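Local atomic coordinates of cellulase (Bacillus sp. BG-CS10, PDB entry 5E09), a protein that probably hydrolyses internal beta-1,4-glucosidic bonds of cellulose, as a salt-adapted family 5 endoglucanase that also carries a family 46 carbohydrate-binding module. Residues A[41-46]-A[319-324]; A[150-155]-A[161-166]. All blocks are in the same frame, centred on the assembly; numbering follows the deposited sequence.

Contact 1. Residues A[41-46]-A[319-324]; sequences RVTREL and ETYSWY
Tyr-321 reaches across to the first turn of helix 44-52, and its side chain makes the whole contact with Thr-43, Glu-45 and Leu-46. CG lies anti to the carbonyl carbon (chi1 -57°), which sends the ring from CB toward the helix start. On one flank of the ring, CD1 comes close to Leu-46 CA. Tyr-321 CE1 touches Leu-46 CB at 3.9 Å and lies 3.5 Å from Leu-46 N, which approaches obliquely. The Leu-46 side chain crosses the tyrosine at about a right angle. Glu-45 CB lies over one face of the Tyr-321 ring, toward the rim near CZ, in a CH-pi contact 4.2 Å from the ring centroid. At the tip, Tyr-321 OH forms a hydrogen bond of 2.6 Å with Thr-43 OG1, which meets the ring at its edge. Either hydroxyl could be the donor. Thr-43 OG1 also accepts from Leu-46 N at 3.0 Å, with an N-H...O angle of 142°. It is thus gripped twice, and the tyrosine is tied to the atom that caps the helix. Leu-46 packs on Leu-23 of the first barrel strand and on Leu-316. This is a threonine N-cap on the first helix after strand 20-23 of a TIM barrel.

Contact 2. Residues A[150-155]-A[161-166]; sequences PRFTRD and ENHHAF
The extended segment 150-155 runs beside the first turns of helix 161-181, and the backbones come closest at Phe-152 and His-163, whose CA atoms are 6.3 Å apart. Phe-152 points at the helix and carries most of the packing. Its CB lies over one face of the His-163 imidazole in a CH-pi contact, 3.8 Å from the ring centroid. The two side chains run antiparallel past one another, and their ring planes meet obliquely at 49°. Phe-152 CG lies anti to its carbonyl carbon (chi1 -57°), which carries the ring past His-163 to Phe-166. There one face of the phenyl ring is covered by Phe-166 CB, 3.7 Å from Phe-152 CZ. The Phe-166 ring turns its edge to the Phe-152 face, a T-shaped pair with centroids 5.5 Å apart. Phe-152, His-163 and Phe-166 form an aromatic cluster between the loop that follows strand 142-145 of the TIM barrel and helix 161-181, the next helix. Leu-170, one turn beyond Phe-166, also touches Phe-152. The polar edge of the imidazole faces the loop backbone. His-163 NE2 donates to Thr-153 O at 3.0 Å, with an N-H...O angle of 148°. The oxygen lies near the imidazole plane, but the nitrogen sits above the carbonyl plane. This bond and the CB contact together probably hold the imidazole in its rotation. Thr-153 turns its hydroxyl to Tyr-111 O.

How the contacts relate
Both contacts belong to the TIM-barrel part of the chain. Their centres are about 38 Å apart and their nearest atoms about 23 Å apart, so they do not touch. Contact 1 has segments 273 residues apart. It links the region after the first barrel strand, 20-23, to the region after the last, 306-311, and these two strands are neighbours in the closed barrel. Contact 2 is local. It lies between those two segments in sequence and fastens the loop after the fourth strand, 142-145, to helix 161-181. The two contacts thus belong to separate parts of the barrel. Neither reaches the beta-rich modules that follow it, which by family are carbohydrate-binding domains.

Contact 1. Residues A[41-46]-A[319-324]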
loop_
_atom_site.group_PDB
_atom_site.type_symbol
_atom_site.label_atom_id
_atom_site.label_comp_id
_atom_site.label_asym_id
_atom_site.label_seq_id
_atom_site.Cartn_x
_atom_site.Cartn_y
_atom_site.Cartn_z
ATOM N N ARG A 41 -4.080 2.525 21.899
ATOM C CA ARG A 41 -3.350 3.758 22.153
ATOM C C ARG A 41 -1.861 3.499 21.978
ATOM O O ARG A 41 -1.390 2.377 22.168
ATOM C CB ARG A 41 -3.658 4.314 23.546
ATOM C CG ARG A 41 -5.016 5.002 23.600
ATOM C CD ARG A 41 -5.246 5.822 24.863
ATOM N NE ARG A 41 -6.561 6.463 24.823
ATOM C CZ ARG A 41 -6.987 7.370 25.696
ATOM N NH1 ARG A 41 -6.202 7.757 26.693
ATOM N NH2 ARG A 41 -8.200 7.893 25.571
ATOM N N VAL A 42 -1.129 4.534 21.586
ATOM C CA VAL A 42 0.279 4.375 21.258
ATOM C C VAL A 42 1.086 4.043 22.507
ATOM O O VAL A 42 0.898 4.654 23.559
ATOM C CB VAL A 42 0.845 5.647 20.595
ATOM C CG1 VAL A 42 2.305 5.452 20.204
ATOM C CG2 VAL A 42 0.003 6.024 19.383
ATOM N N THR A 43 1.968 3.056 22.391
ATOM C CA THR A 43 2.847 2.694 23.492
ATOM C C THR A 43 4.278 3.105 23.177
ATOM O O THR A 43 4.642 3.270 22.011
ATOM C CB THR A 43 2.797 1.178 23.790
ATOM O OG1 THR A 43 3.385 0.446 22.704
ATOM C CG2 THR A 43 1.356 0.721 24.006
ATOM N N ARG A 44 5.085 3.285 24.218
ATOM C CA ARG A 44 6.509 3.549 24.051
ATOM C C ARG A 44 7.175 2.429 23.249
ATOM O O ARG A 44 8.094 2.662 22.452
ATOM C CB ARG A 44 7.181 3.690 25.419
ATOM C CG ARG A 44 8.654 4.045 25.379
ATOM C CD ARG A 44 8.858 5.450 24.847
ATOM N NE ARG A 44 10.203 5.947 25.116
ATOM C CZ ARG A 44 11.237 5.765 24.302
ATOM N NH1 ARG A 44 11.077 5.091 23.170
ATOM N NH2 ARG A 44 12.430 6.252 24.619
ATOM N N GLU A 45 6.697 1.211 23.465
ATOM C CA GLU A 45 7.285 0.038 22.837
ATOM C C GLU A 45 6.987 -0.007 21.346
ATOM O O GLU A 45 7.772 -0.558 20.578
ATOM C CB GLU A 45 6.787 -1.241 23.525
ATOM C CG GLU A 45 7.220 -1.397 24.974
ATOM C CD GLU A 45 6.304 -0.682 25.961
ATOM O OE1 GLU A 45 5.345 -0.003 25.526
ATOM O OE2 GLU A 45 6.556 -0.789 27.183
ATOM N N LEU A 46 5.858 0.569 20.937
ATOM C CA LEU A 46 5.539 0.678 19.514
ATOM C C LEU A 46 6.593 1.512 18.792
ATOM O O LEU A 46 7.190 1.076 17.797
ATOM C CB LEU A 46 4.155 1.295 19.317
ATOM C CG LEU A 46 3.670 1.335 17.868
ATOM C CD1 LEU A 46 3.684 -0.061 17.293
ATOM C CD2 LEU A 46 2.277 1.933 17.769
ATOM N N GLU A 319 0.072 -5.434 18.772
ATOM C CA GLU A 319 -0.104 -6.114 20.042
ATOM C C GLU A 319 1.137 -6.939 20.371
ATOM O O GLU A 319 1.565 -6.974 21.524
ATOM C CB GLU A 319 -1.356 -6.988 20.018
ATOM C CG GLU A 319 -1.585 -7.791 21.282
ATOM C CD GLU A 319 -2.597 -8.915 21.092
ATOM O OE1 GLU A 319 -3.532 -8.762 20.270
ATOM O OE2 GLU A 319 -2.456 -9.955 21.772
ATOM N N THR A 320 1.722 -7.576 19.359
ATOM C CA THR A 320 2.911 -8.398 19.565
ATOM C C THR A 320 4.210 -7.707 19.160
ATOM O O THR A 320 5.299 -8.243 19.380
ATOM C CB THR A 320 2.810 -9.723 18.793
ATOM O OG1 THR A 320 2.934 -9.484 17.383
ATOM C CG2 THR A 320 1.483 -10.422 19.091
ATOM N N TYR A 321 4.088 -6.535 18.544
ATOM C CA TYR A 321 5.238 -5.770 18.066
ATOM C C TYR A 321 6.124 -6.566 17.109
ATOM O O TYR A 321 7.346 -6.435 17.133
ATOM C CB TYR A 321 6.058 -5.254 19.248
ATOM C CG TYR A 321 5.227 -4.415 20.188
ATOM C CD1 TYR A 321 4.811 -3.142 19.823
ATOM C CD2 TYR A 321 4.833 -4.904 21.427
ATOM C CE1 TYR A 321 4.034 -2.375 20.666
ATOM C CE2 TYR A 321 4.058 -4.141 22.281
ATOM C CZ TYR A 321 3.662 -2.877 21.895
ATOM O OH TYR A 321 2.890 -2.108 22.737
ATOM N N SER A 322 5.500 -7.383 16.262
ATOM C CA SER A 322 6.208 -8.047 15.169
ATOM C C SER A 322 5.352 -8.023 13.896
ATOM O O SER A 322 4.134 -7.865 13.964
ATOM C CB SER A 322 6.574 -9.483 15.551
ATOM O OG SER A 322 5.414 -10.293 15.619
ATOM N N TRP A 323 5.987 -8.172 12.737
ATOM C CA TRP A 323 5.285 -8.065 11.455
ATOM C C TRP A 323 4.345 -9.244 11.185
ATOM O O TRP A 323 4.726 -10.403 11.351
ATOM C CB TRP A 323 6.299 -7.943 10.310
ATOM C CG TRP A 323 7.294 -6.837 10.519
ATOM C CD1 TRP A 323 8.579 -6.963 10.961
ATOM C CD2 TRP A 323 7.080 -5.437 10.312
ATOM N NE1 TRP A 323 9.182 -5.729 11.035
ATOM C CE2 TRP A 323 8.278 -4.768 10.642
ATOM C CE3 TRP A 323 5.989 -4.673 9.874
ATOM C CZ2 TRP A 323 8.422 -3.386 10.557
ATOM C CZ3 TRP A 323 6.132 -3.296 9.788
ATOM C CH2 TRP A 323 7.339 -2.668 10.129
ATOM N N TYR A 324 3.118 -8.943 10.766
ATOM C CA TYR A 324 2.178 -9.972 10.312
ATOM C C TYR A 324 2.769 -10.828 9.194
ATOM O O TYR A 324 2.597 -12.040 9.171
ATOM C CB TYR A 324 0.878 -9.343 9.814
ATOM C CG TYR A 324 -0.073 -8.871 10.888
ATOM C CD1 TYR A 324 -0.822 -9.776 11.633
ATOM C CD2 TYR A 324 -0.250 -7.515 11.132
ATOM C CE1 TYR A 324 -1.711 -9.342 12.607
ATOM C CE2 TYR A 324 -1.134 -7.071 12.102
ATOM C CZ TYR A 324 -1.860 -7.987 12.837
ATOM O OH TYR A 324 -2.734 -7.537 13.802
#

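Contact 2. Residues A[150-155]-A[161-166]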
loop_
_atom_site.group_PDB
_atom_site.type_symbol
_atom_site.label_atom_id
_atom_site.label_comp_id
_atom_site.label_asym_id
_atom_site.label_seq_id
_atom_site.Cartn_x
_atom_site.Cartn_y
_atom_site.Cartn_z
ATOM N N PRO A 150 -4.760 17.303 -0.154
ATOM C CA PRO A 150 -5.717 18.400 -0.338
ATOM C C PRO A 150 -6.654 18.171 -1.518
ATOM O O PRO A 150 -6.199 17.877 -2.621
ATOM C CB PRO A 150 -4.820 19.616 -0.598
ATOM C CG PRO A 150 -3.466 19.221 -0.128
ATOM C CD PRO A 150 -3.372 17.748 -0.354
ATOM N N ARG A 151 -7.952 18.303 -1.276
ATOM C CA ARG A 151 -8.950 18.200 -2.332
ATOM C C ARG A 151 -10.034 19.234 -2.045
ATOM O O ARG A 151 -10.241 19.609 -0.896
ATOM C CB ARG A 151 -9.525 16.780 -2.394
ATOM C CG ARG A 151 -10.254 16.429 -3.684
ATOM C CD ARG A 151 -10.928 15.062 -3.580
ATOM N NE ARG A 151 -10.435 14.312 -2.433
ATOM C CZ ARG A 151 -11.198 13.901 -1.426
ATOM N NH1 ARG A 151 -12.504 14.141 -1.434
ATOM N NH2 ARG A 151 -10.652 13.234 -0.420
ATOM N N PHE A 152 -10.714 19.719 -3.075
ATOM C CA PHE A 152 -11.747 20.724 -2.853
ATOM C C PHE A 152 -13.005 20.409 -3.633
ATOM O O PHE A 152 -12.984 19.589 -4.550
ATOM C CB PHE A 152 -11.231 22.117 -3.212
ATOM C CG PHE A 152 -9.995 22.501 -2.460
ATOM C CD1 PHE A 152 -10.083 23.043 -1.189
ATOM C CD2 PHE A 152 -8.743 22.289 -3.010
ATOM C CE1 PHE A 152 -8.943 23.383 -0.487
ATOM C CE2 PHE A 152 -7.602 22.627 -2.313
ATOM C CZ PHE A 152 -7.700 23.179 -1.051
ATOM N N THR A 153 -14.090 21.076 -3.249
ATOM C CA THR A 153 -15.416 20.834 -3.804
ATOM C C THR A 153 -15.418 20.900 -5.315
ATOM O O THR A 153 -14.988 21.883 -5.919
ATOM C CB THR A 153 -16.456 21.837 -3.276
ATOM O OG1 THR A 153 -16.302 21.992 -1.861
ATOM C CG2 THR A 153 -17.863 21.334 -3.579
ATOM N N ARG A 154 -15.925 19.833 -5.912
ATOM C CA ARG A 154 -15.907 19.655 -7.354
ATOM C C ARG A 154 -17.119 20.294 -8.036
ATOM O O ARG A 154 -18.252 20.133 -7.580
ATOM C CB ARG A 154 -15.824 18.161 -7.649
ATOM C CG ARG A 154 -16.622 17.619 -8.810
ATOM C CD ARG A 154 -16.440 16.110 -8.799
ATOM N NE ARG A 154 -17.033 15.423 -9.939
ATOM C CZ ARG A 154 -16.639 14.221 -10.347
ATOM N NH1 ARG A 154 -15.658 13.599 -9.704
ATOM N NH2 ARG A 154 -17.217 13.641 -11.391
ATOM N N ASP A 155 -16.860 21.045 -9.105
ATOM C CA ASP A 155 -17.909 21.645 -9.932
ATOM C C ASP A 155 -17.732 21.183 -11.372
ATOM O O ASP A 155 -18.611 20.545 -11.943
ATOM C CB ASP A 155 -17.873 23.177 -9.874
ATOM C CG ASP A 155 -17.942 23.717 -8.457
ATOM O OD1 ASP A 155 -18.397 22.981 -7.557
ATOM O OD2 ASP A 155 -17.543 24.884 -8.247
ATOM N N GLU A 161 -9.039 25.473 -11.537
ATOM C CA GLU A 161 -8.060 26.538 -11.269
ATOM C C GLU A 161 -8.134 27.118 -9.851
ATOM O O GLU A 161 -7.098 27.324 -9.174
ATOM C CB GLU A 161 -8.235 27.673 -12.287
ATOM C CG GLU A 161 -7.878 27.299 -13.727
ATOM C CD GLU A 161 -8.132 28.426 -14.718
ATOM O OE1 GLU A 161 -8.762 29.436 -14.330
ATOM O OE2 GLU A 161 -7.705 28.298 -15.889
ATOM N N ASN A 162 -9.355 27.392 -9.401
ATOM C CA ASN A 162 -9.542 27.950 -8.070
ATOM C C ASN A 162 -9.068 26.965 -7.007
ATOM O O ASN A 162 -8.723 27.368 -5.897
ATOM C CB ASN A 162 -11.004 28.352 -7.822
ATOM C CG ASN A 162 -11.997 27.270 -8.216
ATOM O OD1 ASN A 162 -11.619 26.169 -8.619
ATOM N ND2 ASN A 162 -13.280 27.577 -8.080
ATOM N N HIS A 163 -9.041 25.680 -7.354
ATOM C CA HIS A 163 -8.465 24.672 -6.473
ATOM C C HIS A 163 -6.985 24.962 -6.241
ATOM O O HIS A 163 -6.536 25.041 -5.096
ATOM C CB HIS A 163 -8.646 23.268 -7.053
ATOM C CG HIS A 163 -10.056 22.770 -7.001
ATOM N ND1 HIS A 163 -10.402 21.483 -7.359
ATOM C CD2 HIS A 163 -11.205 23.382 -6.634
ATOM C CE1 HIS A 163 -11.705 21.325 -7.212
ATOM N NE2 HIS A 163 -12.218 22.462 -6.776
ATOM N N HIS A 164 -6.238 25.124 -7.332
ATOM C CA HIS A 164 -4.814 25.450 -7.254
ATOM C C HIS A 164 -4.600 26.694 -6.412
ATOM O O HIS A 164 -3.689 26.746 -5.571
ATOM C CB HIS A 164 -4.221 25.664 -8.646
ATOM C CG HIS A 164 -4.385 24.489 -9.559
ATOM N ND1 HIS A 164 -3.963 23.225 -9.225
ATOM C CD2 HIS A 164 -4.900 24.403 -10.810
ATOM C CE1 HIS A 164 -4.222 22.397 -10.228
ATOM N NE2 HIS A 164 -4.789 23.089 -11.197
ATOM N N ALA A 165 -5.450 27.695 -6.631
ATOM C CA ALA A 165 -5.349 28.917 -5.837
ATOM C C ALA A 165 -5.559 28.630 -4.347
ATOM O O ALA A 165 -4.812 29.133 -3.498
ATOM C CB ALA A 165 -6.341 29.945 -6.325
ATOM N N PHE A 166 -6.562 27.814 -4.034
ATOM C CA PHE A 166 -6.863 27.451 -2.648
ATOM C C PHE A 166 -5.691 26.746 -1.970
ATOM O O PHE A 166 -5.345 27.055 -0.826
ATOM C CB PHE A 166 -8.100 26.550 -2.572
ATOM C CG PHE A 166 -9.380 27.230 -2.963
ATOM C CD1 PHE A 166 -9.513 28.608 -2.863
ATOM C CD2 PHE A 166 -10.459 26.487 -3.429
ATOM C CE1 PHE A 166 -10.694 29.232 -3.225
ATOM C CE2 PHE A 166 -11.641 27.104 -3.795
ATOM C CZ PHE A 166 -11.760 28.479 -3.691
#